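Local coordinates for protein extracellular ligand-binding receptor (Rhodopseudomonas palustris, PDB 3SG0) that binds benzoylformate (phenylglyoxylate) and probably delivers such aromatic acids for uptake, as a solute-binding protein of the leucine-binding protein family, at residues Val101-Ile106 against Ala122-Ala127; Gly269-Gly274 against Ser371-Glu376; Leu311-Thr316 against Leu352-Ser357. One frame throughout, in Å; residues are numbered along the deposited sequence. Where two conformers were deposited one is given.

Contact 1 of 3, residues Val101-Ile106 against Ala122-Ala127; sequences VSLPLI and AAILVA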
loop_
_atom_site.group_PDB
_atom_site.type_symbol
_atom_site.label_atom_id
_atom_site.label_comp_id
_atom_site.label_asym_id
_atom_site.label_seq_id
_atom_site.Cartn_x
_atom_site.Cartn_y
_atom_site.Cartn_z
ATOM N N VAL A 101 -1.003 -11.558 -2.810
ATOM C CA VAL A 101 -0.999 -11.627 -4.263
ATOM C C VAL A 101 0.377 -11.266 -4.821
ATOM O O VAL A 101 0.818 -11.816 -5.835
ATOM C CB VAL A 101 -2.106 -10.729 -4.849
ATOM C CG1 VAL A 101 -2.151 -10.842 -6.345
ATOM C CG2 VAL A 101 -3.457 -11.100 -4.246
ATOM N N SER A 102 1.066 -10.355 -4.139
ATOM C CA SER A 102 2.379 -9.876 -4.577
ATOM C C SER A 102 3.536 -10.807 -4.243
ATOM O O SER A 102 4.533 -10.832 -4.959
ATOM C CB SER A 102 2.673 -8.516 -3.954
ATOM O OG SER A 102 1.762 -7.537 -4.419
ATOM N N LEU A 103 3.430 -11.541 -3.142
ATOM C CA LEU A 103 4.544 -12.370 -2.693
ATOM C C LEU A 103 5.139 -13.293 -3.765
ATOM O O LEU A 103 6.354 -13.315 -3.933
ATOM C CB LEU A 103 4.167 -13.159 -1.436
ATOM C CG LEU A 103 4.330 -12.383 -0.134
ATOM C CD1 LEU A 103 3.593 -13.079 1.007
ATOM C CD2 LEU A 103 5.809 -12.197 0.194
ATOM N N PRO A 104 4.302 -14.039 -4.502
ATOM C CA PRO A 104 4.866 -14.941 -5.517
ATOM C C PRO A 104 5.531 -14.198 -6.667
ATOM O O PRO A 104 6.308 -14.805 -7.409
ATOM C CB PRO A 104 3.644 -15.721 -6.020
ATOM C CG PRO A 104 2.457 -14.864 -5.668
ATOM C CD PRO A 104 2.842 -14.197 -4.370
ATOM N N LEU A 105 5.237 -12.915 -6.837
ATOM C CA LEU A 105 5.817 -12.176 -7.949
ATOM C C LEU A 105 7.295 -11.865 -7.749
ATOM O O LEU A 105 8.011 -11.605 -8.718
ATOM C CB LEU A 105 5.051 -10.880 -8.205
ATOM C CG LEU A 105 3.542 -11.048 -8.380
ATOM C CD1 LEU A 105 2.922 -9.714 -8.735
ATOM C CD2 LEU A 105 3.226 -12.109 -9.437
ATOM N N ILE A 106 7.752 -11.864 -6.501
ATOM C CA ILE A 106 9.153 -11.577 -6.218
ATOM C C ILE A 106 10.060 -12.547 -6.964
ATOM O O ILE A 106 10.977 -12.141 -7.683
ATOM C CB ILE A 106 9.423 -11.664 -4.708
ATOM C CG1 ILE A 106 8.642 -10.574 -3.966
ATOM C CG2 ILE A 106 10.923 -11.598 -4.412
ATOM C CD1 ILE A 106 8.671 -10.717 -2.455
ATOM N N ALA A 122 3.143 -4.996 3.024
ATOM C CA ALA A 122 3.886 -5.724 4.063
ATOM C C ALA A 122 5.401 -5.634 3.900
ATOM O O ALA A 122 5.925 -5.732 2.798
ATOM C CB ALA A 122 3.459 -7.170 4.109
ATOM N N ALA A 123 6.105 -5.467 5.018
ATOM C CA ALA A 123 7.556 -5.319 4.989
ATOM C C ALA A 123 8.257 -6.477 4.288
ATOM O O ALA A 123 9.264 -6.266 3.608
ATOM C CB ALA A 123 8.092 -5.169 6.403
ATOM N N ILE A 124 7.720 -7.687 4.438
ATOM C CA ILE A 124 8.344 -8.888 3.893
ATOM C C ILE A 124 8.493 -8.836 2.368
ATOM O O ILE A 124 9.275 -9.590 1.782
ATOM C CB ILE A 124 7.559 -10.148 4.341
ATOM C CG1 ILE A 124 8.329 -11.430 4.037
ATOM C CG2 ILE A 124 6.187 -10.202 3.702
ATOM C CD1 ILE A 124 7.711 -12.654 4.674
ATOM N N LEU A 125 7.741 -7.956 1.715
ATOM C CA LEU A 125 7.868 -7.833 0.266
ATOM C C LEU A 125 9.261 -7.376 -0.173
ATOM O O LEU A 125 9.697 -7.721 -1.273
ATOM C CB LEU A 125 6.787 -6.921 -0.298
ATOM C CG LEU A 125 5.359 -7.462 -0.120
ATOM C CD1 LEU A 125 4.335 -6.379 -0.405
ATOM C CD2 LEU A 125 5.130 -8.682 -0.999
ATOM N N VAL A 126 9.958 -6.603 0.667
ATOM C CA VAL A 126 11.296 -6.121 0.299
ATOM C C VAL A 126 12.351 -6.242 1.389
ATOM O O VAL A 126 13.521 -5.946 1.132
ATOM C CB VAL A 126 11.299 -4.644 -0.177
ATOM C CG1 VAL A 126 10.519 -4.499 -1.466
ATOM C CG2 VAL A 126 10.789 -3.695 0.915
ATOM N N ALA A 127 11.965 -6.651 2.593
ATOM C CA ALA A 127 12.876 -6.631 3.736
ATOM C C ALA A 127 12.782 -7.935 4.508
ATOM O O ALA A 127 11.707 -8.521 4.606
ATOM C CB ALA A 127 12.533 -5.474 4.662
#
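Leu125 and three residues of the helix, Ser102, Leu103 and Ile106, illustrate how one methyl group can be shared by several side chains of a helix. CD2 of Leu125 lies 3.8 Å from Ser102 CB and also 3.8 Å from Leu103 CD2, while CD1 of Ile106 follows at 4.3 Å from that same Leu125 CD2. The side chains of Leu103 and Leu125 cross at about a right angle. Ile106 carries its CG1 beside its own backbone N (chi1 -65°), and CD1 beyond it reaches the backbone as well, 3.4 Å from Leu125 O.

The other side is looser. There CD2 of Leu103 also reaches CG2 of Ile124, at 4.1 Å, and Ile124 is exposed and was modelled in two conformers, so the exact fit of this pair is doubtful. On the tight side, Ser102 OG is hydrogen-bonded to Leu98 O and Thr118 OG1, while its CB touches the leucine. The 3-10 turn 123-125 thereby packs on helix 99-111 in the sheet-and-helix lobe, next to the phenylglyoxylate-binding residue Thr99, whose OG1 is hydrogen-bonded to Ala122 N.

The side-chain contacts are apolar, but a methyl also lies against a carbonyl oxygen: shape rather than directional bonding fits the turn to the helix, and Leu125 O, buried without a polar partner, probably carries some desolvation cost.

Contact 2 of 3, residues Gly269-Gly274 against Ser371-Glu376; sequences GEAFSG and SAFLIE
Phe373 meets Ala271 with two atoms of its ring: CE2 is 3.7 Å from Ala271 CB, and CD2 comes within 3.5 Å of Ala271 N, an oblique approach. Its CG stands beside the backbone N (chi1 -66°). The ring has the start of the short, weakly bonded helix 271-274 as a neighbour, and Gly269 O lies at its edge, near its plane. On the same strand face, two residues further on, Ile375 brings CD1 against the other end of that turn, 3.8 Å from Ser273 CB; Gly274 N is a second neighbour of this methyl.

The backbones too are joined, by an antiparallel hydrogen-bonded pair of Gly269 and Phe373. Gly269 N donates to Phe373 O at 2.8 Å, and Phe373 N returns a bond to Gly269 O at 2.9 Å; both are nearly straight, at 170° and 168°. This is the end of strand 266-269, an outer strand of a three-stranded antiparallel sheet whose middle member, 373-378, pairs on its far side with strand 381-384. The chain leaves the sheet at Gly269 and coils into the helical turn that Phe373 and Ile375 pack against.

Where direct pairing stops, a water takes over. It accepts from Ala271 N at 2.9 Å and donates to Ser371 O at 2.7 Å, and it lies in plane at the edge of the phenylalanine ring. Glu270 points away from this strand, and its OE2 is hydrogen-bonded to His247 ND1.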
loop_
_atom_site.group_PDB
_atom_site.type_symbol
_atom_site.label_atom_id
_atom_site.label_comp_id
_atom_site.label_asym_id
_atom_site.label_seq_id
_atom_site.Cartn_x
_atom_site.Cartn_y
_atom_site.Cartn_z
ATOM N N GLY A 269 -0.693 6.377 8.659
ATOM C CA GLY A 269 -0.698 6.327 7.215
ATOM C C GLY A 269 0.203 7.356 6.566
ATOM O O GLY A 269 1.161 7.868 7.161
ATOM N N GLU A 270 -0.123 7.640 5.312
ATOM C CA GLU A 270 0.744 8.380 4.407
ATOM C C GLU A 270 0.436 9.866 4.344
ATOM O O GLU A 270 -0.688 10.296 4.603
ATOM C CB GLU A 270 0.632 7.807 2.989
ATOM C CG GLU A 270 1.266 6.442 2.795
ATOM C CD GLU A 270 0.473 5.308 3.421
ATOM O OE1 GLU A 270 -0.726 5.140 3.107
ATOM O OE2 GLU A 270 1.089 4.570 4.216
ATOM N N ALA A 271 1.434 10.634 3.917
ATOM C CA ALA A 271 1.286 12.074 3.735
ATOM C C ALA A 271 0.056 12.413 2.916
ATOM O O ALA A 271 -0.659 13.359 3.235
ATOM C CB ALA A 271 2.525 12.649 3.079
ATOM N N PHE A 272 -0.198 11.642 1.861
ATOM C CA PHE A 272 -1.353 11.875 0.991
ATOM C C PHE A 272 -2.629 12.065 1.803
ATOM O O PHE A 272 -3.454 12.931 1.493
ATOM C CB PHE A 272 -1.487 10.679 0.042
ATOM C CG PHE A 272 -2.672 10.724 -0.903
ATOM C CD1 PHE A 272 -2.493 11.064 -2.241
ATOM C CD2 PHE A 272 -3.936 10.348 -0.480
ATOM C CE1 PHE A 272 -3.562 11.051 -3.129
ATOM C CE2 PHE A 272 -5.009 10.344 -1.369
ATOM C CZ PHE A 272 -4.815 10.699 -2.693
ATOM N N SER A 273 -2.812 11.239 2.827
ATOM C CA SER A 273 -4.055 11.262 3.597
ATOM C C SER A 273 -4.194 12.487 4.487
ATOM O O SER A 273 -5.307 12.881 4.837
ATOM C CB SER A 273 -4.163 10.007 4.457
ATOM O OG SER A 273 -4.154 8.837 3.654
ATOM N N GLY A 274 -3.063 13.059 4.886
ATOM C CA GLY A 274 -3.077 14.239 5.727
ATOM C C GLY A 274 -2.746 15.525 4.995
ATOM O O GLY A 274 -2.581 16.569 5.623
ATOM N N SER A 371 7.761 9.187 7.875
ATOM C CA SER A 371 6.724 8.879 6.892
ATOM C C SER A 371 5.389 8.514 7.525
ATOM O O SER A 371 4.392 8.364 6.823
ATOM C CB SER A 371 7.162 7.701 5.999
ATOM O OG SER A 371 7.095 6.444 6.672
ATOM N N ALA A 372 5.375 8.293 8.837
ATOM C CA ALA A 372 4.154 7.861 9.514
ATOM C C ALA A 372 3.376 9.073 9.998
ATOM O O ALA A 372 3.843 9.820 10.864
ATOM C CB ALA A 372 4.472 6.933 10.681
ATOM N N PHE A 373 2.200 9.282 9.429
ATOM C CA PHE A 373 1.303 10.354 9.854
ATOM C C PHE A 373 0.060 9.760 10.500
ATOM O O PHE A 373 -0.556 8.849 9.950
ATOM C CB PHE A 373 0.899 11.222 8.663
ATOM C CG PHE A 373 2.045 11.987 8.061
ATOM C CD1 PHE A 373 2.363 13.257 8.511
ATOM C CD2 PHE A 373 2.826 11.423 7.066
ATOM C CE1 PHE A 373 3.435 13.956 7.965
ATOM C CE2 PHE A 373 3.888 12.117 6.522
ATOM C CZ PHE A 373 4.189 13.385 6.972
ATOM N N LEU A 374 -0.307 10.247 11.676
ATOM C CA LEU A 374 -1.520 9.781 12.328
ATOM C C LEU A 374 -2.728 10.440 11.691
ATOM O O LEU A 374 -2.827 11.671 11.661
ATOM C CB LEU A 374 -1.470 10.035 13.834
ATOM C CG LEU A 374 -0.500 9.139 14.605
ATOM C CD1 LEU A 374 -0.337 9.627 16.030
ATOM C CD2 LEU A 374 -0.978 7.696 14.592
ATOM N N ILE A 375 -3.623 9.607 11.175
ATOM C CA ILE A 375 -4.810 10.041 10.460
ATOM C C ILE A 375 -6.043 9.682 11.274
ATOM O O ILE A 375 -6.110 8.601 11.867
ATOM C CB ILE A 375 -4.912 9.333 9.083
ATOM C CG1 ILE A 375 -3.599 9.457 8.297
ATOM C CG2 ILE A 375 -6.104 9.862 8.290
ATOM C CD1 ILE A 375 -3.168 10.886 7.990
ATOM N N GLU A 376 -7.018 10.582 11.289
ATOM C CA GLU A 376 -8.285 10.350 11.962
ATOM C C GLU A 376 -9.417 10.592 10.974
ATOM O O GLU A 376 -9.335 11.505 10.148
ATOM C CB GLU A 376 -8.418 11.318 13.144
ATOM C CG GLU A 376 -9.641 11.116 14.027
ATOM C CD GLU A 376 -9.740 12.178 15.110
ATOM O OE1 GLU A 376 -9.291 13.315 14.863
ATOM O OE2 GLU A 376 -10.259 11.874 16.206
HETATM O O HOH W 1 4.007 9.396 4.328
#

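Contact 3 of 3, residues Leu311-Thr316 against Leu352-Ser357; sequences LWDSMT and LNNGLS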
loop_
_atom_site.group_PDB
_atom_site.type_symbol
_atom_site.label_atom_id
_atom_site.label_comp_id
_atom_site.label_asym_id
_atom_site.label_seq_id
_atom_site.Cartn_x
_atom_site.Cartn_y
_atom_site.Cartn_z
ATOM N N LEU A 311 0.287 3.333 -7.717
ATOM C CA LEU A 311 0.731 3.169 -9.098
ATOM C C LEU A 311 1.477 4.428 -9.551
ATOM O O LEU A 311 2.573 4.357 -10.111
ATOM C CB LEU A 311 -0.456 2.872 -10.014
ATOM C CG LEU A 311 -0.133 2.779 -11.507
ATOM C CD1 LEU A 311 1.007 1.814 -11.793
ATOM C CD2 LEU A 311 -1.385 2.389 -12.273
ATOM N N TRP A 312 0.889 5.590 -9.284
ATOM C CA TRP A 312 1.492 6.855 -9.689
ATOM C C TRP A 312 2.924 7.013 -9.153
ATOM O O TRP A 312 3.852 7.305 -9.916
ATOM C CB TRP A 312 0.617 8.014 -9.218
ATOM C CG TRP A 312 1.107 9.360 -9.641
ATOM C CD1 TRP A 312 1.892 10.203 -8.923
ATOM C CD2 TRP A 312 0.846 10.016 -10.886
ATOM N NE1 TRP A 312 2.139 11.349 -9.638
ATOM C CE2 TRP A 312 1.501 11.262 -10.847
ATOM C CE3 TRP A 312 0.107 9.677 -12.024
ATOM C CZ2 TRP A 312 1.454 12.167 -11.908
ATOM C CZ3 TRP A 312 0.061 10.581 -13.075
ATOM C CH2 TRP A 312 0.729 11.807 -13.008
ATOM N N ASP A 313 3.097 6.844 -7.844
ATOM C CA ASP A 313 4.409 7.014 -7.224
ATOM C C ASP A 313 5.400 5.970 -7.761
ATOM O O ASP A 313 6.588 6.257 -7.910
ATOM C CB ASP A 313 4.333 6.870 -5.697
ATOM C CG ASP A 313 3.823 8.117 -4.964
ATOM O OD1 ASP A 313 3.670 9.212 -5.570
ATOM O OD2 ASP A 313 3.600 7.968 -3.731
ATOM N N SER A 314 4.934 4.746 -8.012
ATOM C CA SER A 314 5.817 3.744 -8.610
ATOM C C SER A 314 6.344 4.246 -9.948
ATOM O O SER A 314 7.529 4.095 -10.264
ATOM C CB SER A 314 5.089 2.413 -8.817
ATOM O OG SER A 314 4.736 1.806 -7.586
HETATM N N MSE A 315 5.450 4.816 -10.752
HETATM C CA MSE A 315 5.859 5.367 -12.038
HETATM C C MSE A 315 6.731 6.604 -11.910
HETATM O O MSE A 315 7.532 6.870 -12.801
HETATM C CB MSE A 315 4.654 5.619 -12.944
HETATM C CG MSE A 315 4.183 4.343 -13.630
HETATM SE SE MSE A 315 5.565 3.418 -14.711
HETATM C CE MSE A 315 6.120 4.867 -15.871
ATOM N N THR A 316 6.611 7.361 -10.822
ATOM C CA THR A 316 7.545 8.468 -10.605
ATOM C C THR A 316 8.971 7.928 -10.530
ATOM O O THR A 316 9.889 8.450 -11.174
ATOM C CB THR A 316 7.203 9.249 -9.334
ATOM O OG1 THR A 316 5.904 9.834 -9.491
ATOM C CG2 THR A 316 8.239 10.339 -9.066
ATOM N N LEU A 352 7.494 11.682 -2.304
ATOM C CA LEU A 352 6.414 10.966 -2.972
ATOM C C LEU A 352 5.135 11.204 -2.184
ATOM O O LEU A 352 5.175 11.675 -1.052
ATOM C CB LEU A 352 6.723 9.462 -2.995
ATOM C CG LEU A 352 7.926 9.025 -3.836
ATOM C CD1 LEU A 352 8.183 7.546 -3.667
ATOM C CD2 LEU A 352 7.719 9.369 -5.316
ATOM N N ASN A 353 3.994 10.855 -2.763
ATOM C CA ASN A 353 2.748 10.896 -2.011
ATOM C C ASN A 353 2.771 9.978 -0.802
ATOM O O ASN A 353 2.088 10.212 0.197
ATOM C CB ASN A 353 1.588 10.551 -2.923
ATOM C CG ASN A 353 1.293 11.664 -3.881
ATOM O OD1 ASN A 353 0.598 12.615 -3.526
ATOM N ND2 ASN A 353 1.852 11.592 -5.086
ATOM N N ASN A 354 3.586 8.930 -0.897
ATOM C CA ASN A 354 3.740 7.957 0.166
ATOM C C ASN A 354 4.719 8.375 1.259
ATOM O O ASN A 354 4.788 7.711 2.293
ATOM C CB ASN A 354 4.152 6.603 -0.431
ATOM C CG ASN A 354 2.960 5.765 -0.840
ATOM O OD1 ASN A 354 2.327 5.137 0.006
ATOM N ND2 ASN A 354 2.650 5.735 -2.131
ATOM N N GLY A 355 5.476 9.447 1.042
ATOM C CA GLY A 355 6.442 9.897 2.032
ATOM C C GLY A 355 7.745 10.328 1.400
ATOM O O GLY A 355 7.871 10.380 0.174
ATOM N N LEU A 356 8.713 10.654 2.251
ATOM C CA LEU A 356 10.043 11.041 1.794
ATOM C C LEU A 356 10.898 9.799 1.619
ATOM O O LEU A 356 11.224 9.108 2.592
ATOM C CB LEU A 356 10.702 12.012 2.774
ATOM C CG LEU A 356 12.095 12.499 2.359
ATOM C CD1 LEU A 356 12.028 13.325 1.084
ATOM C CD2 LEU A 356 12.732 13.308 3.479
ATOM N N SER A 357 11.259 9.530 0.371
ATOM C CA SER A 357 11.875 8.273 -0.011
ATOM C C SER A 357 13.374 8.395 -0.267
ATOM O O SER A 357 13.816 9.244 -1.047
ATOM C CB SER A 357 11.174 7.787 -1.271
ATOM O OG SER A 357 11.804 6.632 -1.799
#
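The Asp313 carboxylate and the Asn353 amide have planes only 17° apart, whereas the Asn354 amide is turned 70° from that same carboxylate. Beside them the Trp312 ring has Asp313 OD1 in plane at its edge, and Asn353 ND2 approaches that ring obliquely at 4.1 Å from Trp312 CD1.

The two amides use the carboxylate differently. Asn353 ND2 meets OD1 of Asp313 on its syn side, in a bond of 3.0 Å that is almost straight and lies in the asparagine's own amide plane. Asn354 ND2 instead comes to OD2 of Asp313 from the anti side, at 2.9 Å, with a more bent N-H. Asp313 has its CG beside the backbone N (chi1 -80°), and OD1 and OD2 beyond it meet the loop.

That loop is the type I turn Leu352-Gly355, the two-residue connection of a small beta hairpin formed by strands 350-352 and 355-357. Its backbone amides are bound as well: Asn354 N donates to Asp313 OD2 at 3.0 Å, nearly along the C-O axis, and Asn353 N makes a weak bond to OD1. Three donors and a weak fourth, all from the turn, thus grip one buried acid, which would probably favour its ionised form.

Leu352 places CB 3.5 Å from Asp313 OD2. Further along helix 306-328 the contact turns apolar: the leucine slides past Thr316 in the opposite direction, and its CD2 lies 3.9 Å from Thr316 CG2. Thr316 belongs to a 3-hydroxypyruvate site, a ligand absent from this chain.

All three contacts lie near the bound benzoylformate, at similar range: the side chains of Leu125 in contact 1, Glu270 in contact 2 and Asn354 in contact 3 are about 5, 6 and 7 Å from the ligand. Contacts 2 and 3 touch. Contact 3 is nested within the chain loop that contact 2 closes, their centres are about 14 Å apart, and Phe272 N probably donates a hydrogen bond to Asn353 O at 3.2 Å. Contact 1 touches neither and lies on the opposite side of the chain's centre from contact 2, their centres about 22 Å apart. Helix 306-328 of contact 3 packs on strand 92-94, which precedes helix 99-111 of contact 1.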